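Oxidoreductase, Gfo/Idh/MocA family (Vibrio cholerae, PDB 1XEA) probably works as an NAD(P)-dependent oxidoreductase of the Gfo/Idh/MocA family, binding its dinucleotide in an N-terminal Rossmann domain. Local coordinates at residues A17-L22 against T45-S50; A66-A71 against Q273-V278; N105-A110 against R291-H296; L128-Q131 against L136-Q139. All coordinates share one frame; numbering follows the deposited sequence.

Contact 1: A17-L22 against T45-S50; sequences AYLPVL and TRYRVS
In the first half of the Rossmann fold, L19 of helix 12-22 lies against Y47, the residue at which the chain leaves helix 37-46. These are the first two helices of the alternating strand-helix pattern, and the contact is apolar and rests mainly on side chains. The leucine comes over one face of the phenol ring: L19 CD2 stands 3.9 Å from the centroid of the Y47 ring, 19° off its normal, which makes a CH-pi contact. The other methyl lies further out along the same side of the ring, with L19 CD1 3.8 Å from Y47 CE1. R46 CG rests against the opposite face, so the ring is held between leucine and arginine. Y47 CG points away from its own carbonyl carbon (chi1 -63°), and that turn sends the ring across to helix 12-22. Further along, P20 CA approaches Y47 CE2 obliquely at 4.2 Å. The helix is closed by a Schellman motif, with R48, at positive phi, as its C-prime residue and V49 N bonded to A44 O. R46 and R48 bind backbone oxygens of Q24 and A23 of the second subunit. L19 lies near a glycine-rich pattern consistent with a dinucleotide-binding turn. L43 of helix 37-46 also packs on L19, L263 of helix 262-265 touches P20, and Y18 and L22 reach M68 of strand 66-69.

Contact 2: A66-A71 against Q273-V278; sequences AVMIHA and QDWLQV
W275 of helix 268-281 brings its indole obliquely up to A66 and M68 of strand 66-69, the middle strand of the parallel Rossmann sheet. Strand and helix axes approach to 10.5 Å and run at 142° to one another, a gap that the large side chain bridges. W275 CG lies opposite its backbone N (chi1 155°), which carries the ring system out from the helix toward the sheet. M68, a selenomethionine in this model, leaves the strand with CG beside its backbone N, stays extended through chi2 and then bends at chi3 (69°). The bend turns the terminal methyl CE to the edge of the H70 ring, while the selenium stays by the pyrrole part of the indole. This is a Met-aromatic contact of oblique geometry, with M68 SE 4.4 Å from the centroid of the five-membered ring of W275. The benzo part of the indole reaches the start of the strand, where A66 CB is 3.7 Å from W275 CZ2. The ring of F91, on the adjoining strand 90-93, also meets that of W275. The same benzo carbon, W275 CZ2, lies 3.9 Å from the backbone oxygen V67 O.

Contact 3: N105-A110 against R291-H296; sequences NLYELA and RNLASH
The backbones of helix 100-112 and helix 286-311 come nearest at Y107 and L293, whose CA atoms are 8.2 Å apart. The first helix belongs to the Rossmann domain; the second is the long helix that ends the modelled chain. Y107 reaches over with its ring and meets two successive residues, L293 near the base of the phenol and N292 near its tip. The tyrosine and leucine side chains slide past each other in opposite directions, bringing L293 CD2 to 3.7 Å from Y107 CD1. N292 instead crosses the tyrosine at about a right angle, yet its amide plane is within 6° of the ring plane. Y107 OH and N292 ND2, at 3.5 Å, are neighbours without a hydrogen bond: the hydroxyl bonds to L117 O of strand 117-120, and N292 OD1 takes a bond from R124 NH2. The first of these bonds ties the hydroxyl to the outermost strand of the Rossmann sheet; the second holds the N292 amide to R124, just beyond that strand. V119 of the strand touches Y107, N292 and H296 as well. One turn on, H296 N bonds to N292 O in the usual helical way, and the imidazole adds a second grip on the same oxygen. H296 ND1 donates to N292 O at 2.8 Å, nearly straight. The donor sits 45° above the carbonyl plane, while N292 O lies in the plane of the H296 imidazole.

Contact 4: L128-Q131 against L136-Q139; sequences LYNQ and LAQQ
With CG anti to the carbonyl carbon and beside the backbone N (chi1 -63°), and the amide turned only slightly at chi2 (-11°), N130 points its side-chain oxygen at L136 and A137. The two short consecutive helices 127-132 and 134-138 meet here, in the connection that leads from the Rossmann sheet into strand 146-152 of the mixed sheet. The backbones come nearest at N130 and A137, whose CA atoms are 4.8 Å apart. N130 and L136 cross at about a right angle, with N130 OD1 3.2 Å from L136 CB. The same oxygen stands 3.7 Å from A137 N, a proximity and not a hydrogen bond. The other end of the amide is held by R124: N130 ND2 bonds to R124 O, consistent with the modelled turn of the group. Y129 joins through its base, L136 CD1 lying 4.0 Å from Y129 CB, while its ring leads away to F237 and its hydroxyl bonds to S239 O. L147 and W149 of strand 146-152 pack on L136, so this leucine links the helical corner to the sheet. Q139, at positive phi, is the C-prime residue of a Schellman motif closing the second helix. A137, about 9 Å from a bound nickel ion by its side chain, completes the corner with A137 CB 3.8 Å from N130 CB.

Overall arrangement
Contact 1 comes first along the chain and lies wholly within the Rossmann domain, whereas contacts 2 and 3 each fasten that domain to a late helix, 268-281 and 286-311, and alternate in sequence. Contact 4 is nested inside the loops of both. Contacts 1 and 2, with centres about 15 Å apart, touch directly: L22 and Y18 of helix 12-22 pack on M68, and the rings of Y18 and H70 stack. Contact 3 lies about 16 Å from contact 2, centre to centre, and meets contact 4 through a weak R291-Q139 bond. Together they run from the Rossmann sheet to the mixed sheet, with the C-terminal helices folded back against the nucleotide-binding domain.

Contact 1: A17-L22 against T45-S50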
loop_
_atom_site.group_PDB
_atom_site.type_symbol
_atom_site.label_atom_id
_atom_site.label_comp_id
_atom_site.label_asym_id
_atom_site.label_seq_id
_atom_site.Cartn_x
_atom_site.Cartn_y
_atom_site.Cartn_z
ATOM N N ALA A 17 4.064 -0.498 29.421
ATOM C CA ALA A 17 3.369 0.735 29.082
ATOM C C ALA A 17 3.168 1.714 30.222
ATOM O O ALA A 17 3.672 2.838 30.196
ATOM C CB ALA A 17 2.017 0.399 28.458
ATOM N N TYR A 18 2.413 1.286 31.224
ATOM C CA TYR A 18 2.104 2.147 32.358
ATOM C C TYR A 18 3.311 2.769 33.058
ATOM O O TYR A 18 3.485 3.990 33.048
ATOM C CB TYR A 18 1.243 1.376 33.351
ATOM C CG TYR A 18 -0.108 1.027 32.788
ATOM C CD1 TYR A 18 -0.447 -0.288 32.520
ATOM C CD2 TYR A 18 -1.061 2.018 32.546
ATOM C CE1 TYR A 18 -1.708 -0.616 32.032
ATOM C CE2 TYR A 18 -2.329 1.704 32.058
ATOM C CZ TYR A 18 -2.646 0.383 31.807
ATOM O OH TYR A 18 -3.910 0.048 31.365
ATOM N N LEU A 19 4.145 1.932 33.657
ATOM C CA LEU A 19 5.317 2.428 34.358
ATOM C C LEU A 19 6.112 3.431 33.520
ATOM O O LEU A 19 6.368 4.555 33.964
ATOM C CB LEU A 19 6.212 1.264 34.774
ATOM C CG LEU A 19 6.759 1.370 36.194
ATOM C CD1 LEU A 19 7.716 0.219 36.426
ATOM C CD2 LEU A 19 7.464 2.698 36.401
ATOM N N PRO A 20 6.501 3.049 32.289
ATOM C CA PRO A 20 7.261 3.994 31.473
ATOM C C PRO A 20 6.542 5.312 31.190
ATOM O O PRO A 20 7.177 6.362 31.089
ATOM C CB PRO A 20 7.569 3.190 30.208
ATOM C CG PRO A 20 6.475 2.189 30.144
ATOM C CD PRO A 20 6.315 1.775 31.571
ATOM N N VAL A 21 5.221 5.272 31.074
ATOM C CA VAL A 21 4.470 6.491 30.807
ATOM C C VAL A 21 4.353 7.333 32.060
ATOM O O VAL A 21 4.501 8.539 32.004
ATOM C CB VAL A 21 3.052 6.182 30.291
ATOM C CG1 VAL A 21 2.209 7.445 30.281
ATOM C CG2 VAL A 21 3.131 5.594 28.908
ATOM N N LEU A 22 4.090 6.698 33.193
ATOM C CA LEU A 22 3.949 7.441 34.425
ATOM C C LEU A 22 5.238 8.002 34.974
ATOM O O LEU A 22 5.279 9.155 35.391
ATOM C CB LEU A 22 3.306 6.569 35.481
ATOM C CG LEU A 22 1.797 6.765 35.584
ATOM C CD1 LEU A 22 1.108 6.485 34.256
ATOM C CD2 LEU A 22 1.286 5.839 36.659
ATOM N N THR A 45 14.869 1.015 41.024
ATOM C CA THR A 45 16.189 1.584 40.743
ATOM C C THR A 45 16.189 2.193 39.346
ATOM O O THR A 45 16.684 3.293 39.142
ATOM C CB THR A 45 17.298 0.506 40.760
ATOM O OG1 THR A 45 17.416 -0.055 42.070
ATOM C CG2 THR A 45 18.631 1.106 40.348
ATOM N N ARG A 46 15.636 1.450 38.390
ATOM C CA ARG A 46 15.583 1.877 37.005
ATOM C C ARG A 46 14.823 3.166 36.805
ATOM O O ARG A 46 15.237 4.017 36.023
ATOM C CB ARG A 46 14.945 0.802 36.133
ATOM C CG ARG A 46 14.987 1.146 34.651
ATOM C CD ARG A 46 14.360 0.071 33.776
ATOM N NE ARG A 46 14.697 0.263 32.366
ATOM C CZ ARG A 46 14.351 -0.579 31.399
ATOM N NH1 ARG A 46 13.656 -1.673 31.692
ATOM N NH2 ARG A 46 14.710 -0.327 30.145
ATOM N N TYR A 47 13.700 3.319 37.490
ATOM C CA TYR A 47 12.923 4.536 37.330
ATOM C C TYR A 47 13.091 5.505 38.486
ATOM O O TYR A 47 12.264 6.394 38.689
ATOM C CB TYR A 47 11.446 4.195 37.134
ATOM C CG TYR A 47 11.198 3.394 35.882
ATOM C CD1 TYR A 47 11.134 1.996 35.921
ATOM C CD2 TYR A 47 11.074 4.029 34.645
ATOM C CE1 TYR A 47 10.950 1.252 34.755
ATOM C CE2 TYR A 47 10.894 3.298 33.479
ATOM C CZ TYR A 47 10.831 1.913 33.537
ATOM O OH TYR A 47 10.640 1.201 32.379
ATOM N N ARG A 48 14.170 5.331 39.237
ATOM C CA ARG A 48 14.467 6.199 40.367
ATOM C C ARG A 48 13.251 6.609 41.208
ATOM O O ARG A 48 12.779 7.749 41.133
ATOM C CB ARG A 48 15.202 7.453 39.878
ATOM C CG ARG A 48 16.643 7.198 39.485
ATOM C CD ARG A 48 17.298 8.440 38.928
ATOM N NE ARG A 48 16.714 8.845 37.649
ATOM C CZ ARG A 48 16.957 8.247 36.487
ATOM N NH1 ARG A 48 17.783 7.207 36.429
ATOM N NH2 ARG A 48 16.359 8.681 35.386
ATOM N N VAL A 49 12.748 5.671 42.005
ATOM C CA VAL A 49 11.612 5.929 42.887
ATOM C C VAL A 49 11.988 5.531 44.299
ATOM O O VAL A 49 12.613 4.495 44.514
ATOM C CB VAL A 49 10.362 5.125 42.484
ATOM C CG1 VAL A 49 9.963 5.462 41.060
ATOM C CG2 VAL A 49 10.629 3.645 42.637
ATOM N N SER A 50 11.604 6.359 45.261
ATOM C CA SER A 50 11.914 6.090 46.659
ATOM C C SER A 50 10.829 5.266 47.339
ATOM O O SER A 50 11.118 4.249 47.972
ATOM C CB SER A 50 12.107 7.407 47.405
ATOM O OG SER A 50 13.132 8.174 46.792
#

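Contact 2: A66-A71 against Q273-V278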
loop_
_atom_site.group_PDB
_atom_site.type_symbol
_atom_site.label_atom_id
_atom_site.label_comp_id
_atom_site.label_asym_id
_atom_site.label_seq_id
_atom_site.Cartn_x
_atom_site.Cartn_y
_atom_site.Cartn_z
ATOM N N ALA A 66 -4.321 8.171 44.740
ATOM C CA ALA A 66 -4.995 7.153 43.951
ATOM C C ALA A 66 -4.067 5.955 43.723
ATOM O O ALA A 66 -2.846 6.066 43.870
ATOM C CB ALA A 66 -5.444 7.744 42.614
ATOM N N VAL A 67 -4.658 4.811 43.373
ATOM C CA VAL A 67 -3.910 3.585 43.101
ATOM C C VAL A 67 -4.280 3.008 41.732
ATOM O O VAL A 67 -5.415 3.146 41.271
ATOM C CB VAL A 67 -4.179 2.500 44.175
ATOM C CG1 VAL A 67 -3.692 2.974 45.524
ATOM C CG2 VAL A 67 -5.653 2.173 44.228
HETATM N N MSE A 68 -3.305 2.383 41.080
HETATM C CA MSE A 68 -3.504 1.762 39.772
HETATM C C MSE A 68 -3.151 0.297 39.919
HETATM O O MSE A 68 -1.984 -0.057 40.065
HETATM C CB MSE A 68 -2.592 2.408 38.727
HETATM C CG MSE A 68 -2.974 3.831 38.382
HETATM SE SE MSE A 68 -1.754 4.724 37.181
HETATM C CE MSE A 68 -2.108 3.718 35.564
ATOM N N ILE A 69 -4.157 -0.561 39.885
ATOM C CA ILE A 69 -3.913 -1.985 40.047
ATOM C C ILE A 69 -3.604 -2.647 38.713
ATOM O O ILE A 69 -4.405 -2.593 37.790
ATOM C CB ILE A 69 -5.128 -2.640 40.690
ATOM C CG1 ILE A 69 -5.390 -1.956 42.035
ATOM C CG2 ILE A 69 -4.895 -4.133 40.854
ATOM C CD1 ILE A 69 -6.768 -2.178 42.580
ATOM N N HIS A 70 -2.442 -3.273 38.605
ATOM C CA HIS A 70 -2.080 -3.913 37.350
ATOM C C HIS A 70 -1.854 -5.389 37.570
ATOM O O HIS A 70 -1.398 -6.104 36.680
ATOM C CB HIS A 70 -0.819 -3.277 36.782
ATOM C CG HIS A 70 -0.881 -1.785 36.711
ATOM N ND1 HIS A 70 -1.679 -1.112 35.809
ATOM C CD2 HIS A 70 -0.264 -0.833 37.450
ATOM C CE1 HIS A 70 -1.549 0.189 35.995
ATOM N NE2 HIS A 70 -0.696 0.385 36.984
ATOM N N ALA A 71 -2.171 -5.841 38.775
ATOM C CA ALA A 71 -2.006 -7.238 39.128
ATOM C C ALA A 71 -2.823 -8.149 38.214
ATOM O O ALA A 71 -3.427 -7.702 37.240
ATOM C CB ALA A 71 -2.414 -7.452 40.572
ATOM N N GLN A 273 -3.978 10.482 31.012
ATOM C CA GLN A 273 -4.418 11.855 31.175
ATOM C C GLN A 273 -5.846 11.875 31.730
ATOM O O GLN A 273 -6.099 12.452 32.780
ATOM C CB GLN A 273 -4.403 12.543 29.821
ATOM C CG GLN A 273 -5.251 13.780 29.780
ATOM C CD GLN A 273 -4.473 14.984 30.220
ATOM O OE1 GLN A 273 -3.945 15.724 29.384
ATOM N NE2 GLN A 273 -4.368 15.185 31.537
ATOM N N ASP A 274 -6.777 11.249 31.009
ATOM C CA ASP A 274 -8.182 11.190 31.417
ATOM C C ASP A 274 -8.258 10.619 32.823
ATOM O O ASP A 274 -8.964 11.149 33.666
ATOM C CB ASP A 274 -8.975 10.313 30.431
ATOM C CG ASP A 274 -10.493 10.463 30.570
ATOM O OD1 ASP A 274 -10.968 11.620 30.659
ATOM O OD2 ASP A 274 -11.217 9.429 30.556
ATOM N N TRP A 275 -7.519 9.540 33.066
ATOM C CA TRP A 275 -7.485 8.889 34.370
ATOM C C TRP A 275 -7.112 9.858 35.471
ATOM O O TRP A 275 -7.805 9.955 36.475
ATOM C CB TRP A 275 -6.469 7.743 34.352
ATOM C CG TRP A 275 -5.895 7.365 35.701
ATOM C CD1 TRP A 275 -4.559 7.221 36.023
ATOM C CD2 TRP A 275 -6.626 7.049 36.889
ATOM N NE1 TRP A 275 -4.426 6.835 37.331
ATOM C CE2 TRP A 275 -5.674 6.722 37.890
ATOM C CE3 TRP A 275 -7.995 7.010 37.213
ATOM C CZ2 TRP A 275 -6.050 6.355 39.193
ATOM C CZ3 TRP A 275 -8.366 6.643 38.515
ATOM C CH2 TRP A 275 -7.394 6.323 39.485
ATOM N N LEU A 276 -6.000 10.560 35.292
ATOM C CA LEU A 276 -5.547 11.497 36.307
ATOM C C LEU A 276 -6.577 12.588 36.581
ATOM O O LEU A 276 -6.810 12.929 37.738
ATOM C CB LEU A 276 -4.209 12.115 35.898
ATOM C CG LEU A 276 -3.022 11.153 35.744
ATOM C CD1 LEU A 276 -1.842 11.943 35.236
ATOM C CD2 LEU A 276 -2.693 10.455 37.066
ATOM N N GLN A 277 -7.189 13.130 35.529
ATOM C CA GLN A 277 -8.203 14.170 35.702
ATOM C C GLN A 277 -9.321 13.599 36.577
ATOM O O GLN A 277 -9.734 14.218 37.560
ATOM C CB GLN A 277 -8.771 14.622 34.345
ATOM C CG GLN A 277 -7.722 15.115 33.341
ATOM C CD GLN A 277 -8.321 15.587 32.005
ATOM O OE1 GLN A 277 -8.971 14.818 31.275
ATOM N NE2 GLN A 277 -8.093 16.860 31.680
ATOM N N VAL A 278 -9.795 12.408 36.223
ATOM C CA VAL A 278 -10.851 11.743 36.980
ATOM C C VAL A 278 -10.413 11.600 38.436
ATOM O O VAL A 278 -11.130 11.998 39.339
ATOM C CB VAL A 278 -11.166 10.317 36.393
ATOM C CG1 VAL A 278 -12.023 9.502 37.361
ATOM C CG2 VAL A 278 -11.892 10.446 35.060
#

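Contact 3: N105-A110 against R291-H296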
loop_
_atom_site.group_PDB
_atom_site.type_symbol
_atom_site.label_atom_id
_atom_site.label_comp_id
_atom_site.label_asym_id
_atom_site.label_seq_id
_atom_site.Cartn_x
_atom_site.Cartn_y
_atom_site.Cartn_z
ATOM N N ASN A 105 -20.499 -5.711 41.549
ATOM C CA ASN A 105 -20.186 -5.508 42.971
ATOM C C ASN A 105 -19.250 -4.304 43.149
ATOM O O ASN A 105 -19.592 -3.331 43.821
ATOM C CB ASN A 105 -19.516 -6.755 43.578
ATOM C CG ASN A 105 -20.492 -7.909 43.796
ATOM O OD1 ASN A 105 -21.583 -7.723 44.343
ATOM N ND2 ASN A 105 -20.093 -9.110 43.383
ATOM N N LEU A 106 -18.069 -4.387 42.542
ATOM C CA LEU A 106 -17.082 -3.321 42.623
ATOM C C LEU A 106 -17.647 -1.932 42.301
ATOM O O LEU A 106 -17.288 -0.942 42.953
ATOM C CB LEU A 106 -15.891 -3.636 41.713
ATOM C CG LEU A 106 -15.007 -4.778 42.212
ATOM C CD1 LEU A 106 -14.049 -5.227 41.126
ATOM C CD2 LEU A 106 -14.252 -4.317 43.447
ATOM N N TYR A 107 -18.521 -1.834 41.303
ATOM C CA TYR A 107 -19.084 -0.527 40.986
ATOM C C TYR A 107 -20.129 -0.110 41.991
ATOM O O TYR A 107 -20.222 1.067 42.338
ATOM C CB TYR A 107 -19.670 -0.478 39.573
ATOM C CG TYR A 107 -18.661 0.012 38.571
ATOM C CD1 TYR A 107 -18.124 -0.850 37.618
ATOM C CD2 TYR A 107 -18.169 1.319 38.633
ATOM C CE1 TYR A 107 -17.118 -0.437 36.759
ATOM C CE2 TYR A 107 -17.159 1.747 37.778
ATOM C CZ TYR A 107 -16.636 0.858 36.844
ATOM O OH TYR A 107 -15.604 1.243 36.022
ATOM N N GLU A 108 -20.925 -1.069 42.454
ATOM C CA GLU A 108 -21.937 -0.767 43.458
ATOM C C GLU A 108 -21.182 -0.245 44.676
ATOM O O GLU A 108 -21.538 0.786 45.235
ATOM C CB GLU A 108 -22.742 -2.024 43.811
ATOM C CG GLU A 108 -24.157 -2.049 43.217
ATOM C CD GLU A 108 -24.931 -3.329 43.541
ATOM O OE1 GLU A 108 -24.970 -3.733 44.727
ATOM O OE2 GLU A 108 -25.518 -3.934 42.610
ATOM N N LEU A 109 -20.116 -0.947 45.051
ATOM C CA LEU A 109 -19.282 -0.578 46.189
ATOM C C LEU A 109 -18.702 0.821 46.049
ATOM O O LEU A 109 -18.776 1.629 46.973
ATOM C CB LEU A 109 -18.138 -1.585 46.336
ATOM C CG LEU A 109 -17.019 -1.251 47.339
ATOM C CD1 LEU A 109 -17.579 -1.096 48.745
ATOM C CD2 LEU A 109 -15.971 -2.356 47.320
ATOM N N ALA A 110 -18.109 1.093 44.891
ATOM C CA ALA A 110 -17.500 2.393 44.614
ATOM C C ALA A 110 -18.517 3.532 44.705
ATOM O O ALA A 110 -18.168 4.642 45.095
ATOM C CB ALA A 110 -16.855 2.372 43.234
ATOM N N ARG A 291 -20.844 2.122 30.353
ATOM C CA ARG A 291 -20.207 1.451 29.230
ATOM C C ARG A 291 -19.301 0.363 29.785
ATOM O O ARG A 291 -19.242 -0.747 29.255
ATOM C CB ARG A 291 -19.397 2.444 28.388
ATOM C CG ARG A 291 -18.626 1.791 27.245
ATOM C CD ARG A 291 -17.862 2.792 26.388
ATOM N NE ARG A 291 -17.034 2.112 25.389
ATOM C CZ ARG A 291 -16.371 2.725 24.411
ATOM N NH1 ARG A 291 -16.431 4.042 24.288
ATOM N NH2 ARG A 291 -15.648 2.021 23.554
ATOM N N ASN A 292 -18.601 0.680 30.868
ATOM C CA ASN A 292 -17.718 -0.306 31.481
ATOM C C ASN A 292 -18.529 -1.544 31.892
ATOM O O ASN A 292 -18.221 -2.670 31.489
ATOM C CB ASN A 292 -16.998 0.311 32.679
ATOM C CG ASN A 292 -16.016 1.371 32.258
ATOM O OD1 ASN A 292 -15.143 1.121 31.440
ATOM N ND2 ASN A 292 -16.158 2.558 32.797
ATOM N N LEU A 293 -19.580 -1.331 32.677
ATOM C CA LEU A 293 -20.423 -2.426 33.104
ATOM C C LEU A 293 -20.927 -3.187 31.906
ATOM O O LEU A 293 -20.734 -4.393 31.791
ATOM C CB LEU A 293 -21.610 -1.900 33.892
ATOM C CG LEU A 293 -21.201 -1.492 35.302
ATOM C CD1 LEU A 293 -22.294 -0.651 35.934
ATOM C CD2 LEU A 293 -20.916 -2.738 36.125
ATOM N N ALA A 294 -21.574 -2.471 31.002
ATOM C CA ALA A 294 -22.128 -3.093 29.814
ATOM C C ALA A 294 -21.131 -4.001 29.084
ATOM O O ALA A 294 -21.454 -5.146 28.744
ATOM C CB ALA A 294 -22.653 -2.019 28.872
ATOM N N SER A 295 -19.922 -3.501 28.839
ATOM C CA SER A 295 -18.922 -4.303 28.134
ATOM C C SER A 295 -18.540 -5.580 28.885
ATOM O O SER A 295 -18.311 -6.630 28.271
ATOM C CB SER A 295 -17.674 -3.467 27.840
ATOM O OG SER A 295 -18.011 -2.387 26.992
ATOM N N HIS A 296 -18.459 -5.493 30.206
ATOM C CA HIS A 296 -18.139 -6.673 30.976
ATOM C C HIS A 296 -19.378 -7.548 31.080
ATOM O O HIS A 296 -19.274 -8.769 31.094
ATOM C CB HIS A 296 -17.622 -6.309 32.368
ATOM C CG HIS A 296 -16.260 -5.690 32.360
ATOM N ND1 HIS A 296 -16.053 -4.352 32.107
ATOM C CD2 HIS A 296 -15.035 -6.230 32.557
ATOM C CE1 HIS A 296 -14.759 -4.094 32.152
ATOM N NE2 HIS A 296 -14.119 -5.216 32.423
#

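Contact 4: L128-Q131 against L136-Q139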
loop_
_atom_site.group_PDB
_atom_site.type_symbol
_atom_site.label_atom_id
_atom_site.label_comp_id
_atom_site.label_asym_id
_atom_site.label_seq_id
_atom_site.Cartn_x
_atom_site.Cartn_y
_atom_site.Cartn_z
ATOM N N LEU A 128 -4.982 8.846 16.800
ATOM C CA LEU A 128 -5.312 8.941 15.394
ATOM C C LEU A 128 -6.780 8.633 15.115
ATOM O O LEU A 128 -7.377 9.201 14.199
ATOM C CB LEU A 128 -4.421 8.027 14.542
ATOM C CG LEU A 128 -4.605 8.142 13.013
ATOM C CD1 LEU A 128 -4.038 9.456 12.530
ATOM C CD2 LEU A 128 -3.923 6.994 12.309
ATOM N N TYR A 129 -7.393 7.750 15.891
ATOM C CA TYR A 129 -8.791 7.440 15.610
ATOM C C TYR A 129 -9.770 8.484 16.119
ATOM O O TYR A 129 -10.734 8.804 15.435
ATOM C CB TYR A 129 -9.174 6.080 16.190
ATOM C CG TYR A 129 -8.346 4.913 15.707
ATOM C CD1 TYR A 129 -7.412 5.057 14.669
ATOM C CD2 TYR A 129 -8.501 3.661 16.289
ATOM C CE1 TYR A 129 -6.654 3.974 14.228
ATOM C CE2 TYR A 129 -7.757 2.571 15.861
ATOM C CZ TYR A 129 -6.838 2.730 14.838
ATOM O OH TYR A 129 -6.103 1.647 14.427
ATOM N N ASN A 130 -9.528 9.004 17.319
ATOM C CA ASN A 130 -10.419 10.004 17.896
ATOM C C ASN A 130 -10.288 11.351 17.197
ATOM O O ASN A 130 -11.193 12.182 17.264
ATOM C CB ASN A 130 -10.148 10.166 19.393
ATOM C CG ASN A 130 -10.416 8.886 20.188
ATOM O OD1 ASN A 130 -11.001 7.923 19.680
ATOM N ND2 ASN A 130 -9.994 8.880 21.450
ATOM N N GLN A 131 -9.159 11.566 16.529
ATOM C CA GLN A 131 -8.924 12.816 15.822
ATOM C C GLN A 131 -9.810 12.919 14.599
ATOM O O GLN A 131 -10.286 13.999 14.255
ATOM C CB GLN A 131 -7.473 12.914 15.384
ATOM C CG GLN A 131 -7.233 13.994 14.353
ATOM C CD GLN A 131 -5.775 14.058 13.919
ATOM O OE1 GLN A 131 -5.447 14.653 12.879
ATOM N NE2 GLN A 131 -4.883 13.445 14.721
ATOM N N LEU A 136 -15.859 8.235 18.367
ATOM C CA LEU A 136 -15.065 7.459 19.297
ATOM C C LEU A 136 -14.618 8.320 20.454
ATOM O O LEU A 136 -14.615 7.876 21.604
ATOM C CB LEU A 136 -13.846 6.830 18.624
ATOM C CG LEU A 136 -14.149 5.586 17.793
ATOM C CD1 LEU A 136 -12.859 5.028 17.265
ATOM C CD2 LEU A 136 -14.884 4.546 18.622
ATOM N N ALA A 137 -14.244 9.558 20.162
ATOM C CA ALA A 137 -13.792 10.463 21.218
ATOM C C ALA A 137 -14.905 10.701 22.229
ATOM O O ALA A 137 -14.702 10.539 23.429
ATOM C CB ALA A 137 -13.350 11.788 20.619
ATOM N N GLN A 138 -16.079 11.072 21.726
ATOM C CA GLN A 138 -17.224 11.344 22.573
ATOM C C GLN A 138 -17.925 10.094 23.085
ATOM O O GLN A 138 -18.781 10.171 23.966
ATOM C CB GLN A 138 -18.213 12.202 21.816
ATOM C CG GLN A 138 -17.680 13.550 21.444
ATOM C CD GLN A 138 -18.594 14.242 20.445
ATOM O OE1 GLN A 138 -18.768 13.767 19.308
ATOM N NE2 GLN A 138 -19.200 15.359 20.863
ATOM N N GLN A 139 -17.562 8.946 22.527
ATOM C CA GLN A 139 -18.137 7.667 22.933
ATOM C C GLN A 139 -19.632 7.558 22.624
ATOM O O GLN A 139 -20.433 7.189 23.481
ATOM C CB GLN A 139 -17.862 7.429 24.427
ATOM C CG GLN A 139 -16.405 7.670 24.778
ATOM C CD GLN A 139 -15.971 7.008 26.066
ATOM O OE1 GLN A 139 -16.157 5.806 26.252
ATOM N NE2 GLN A 139 -15.368 7.787 26.960
#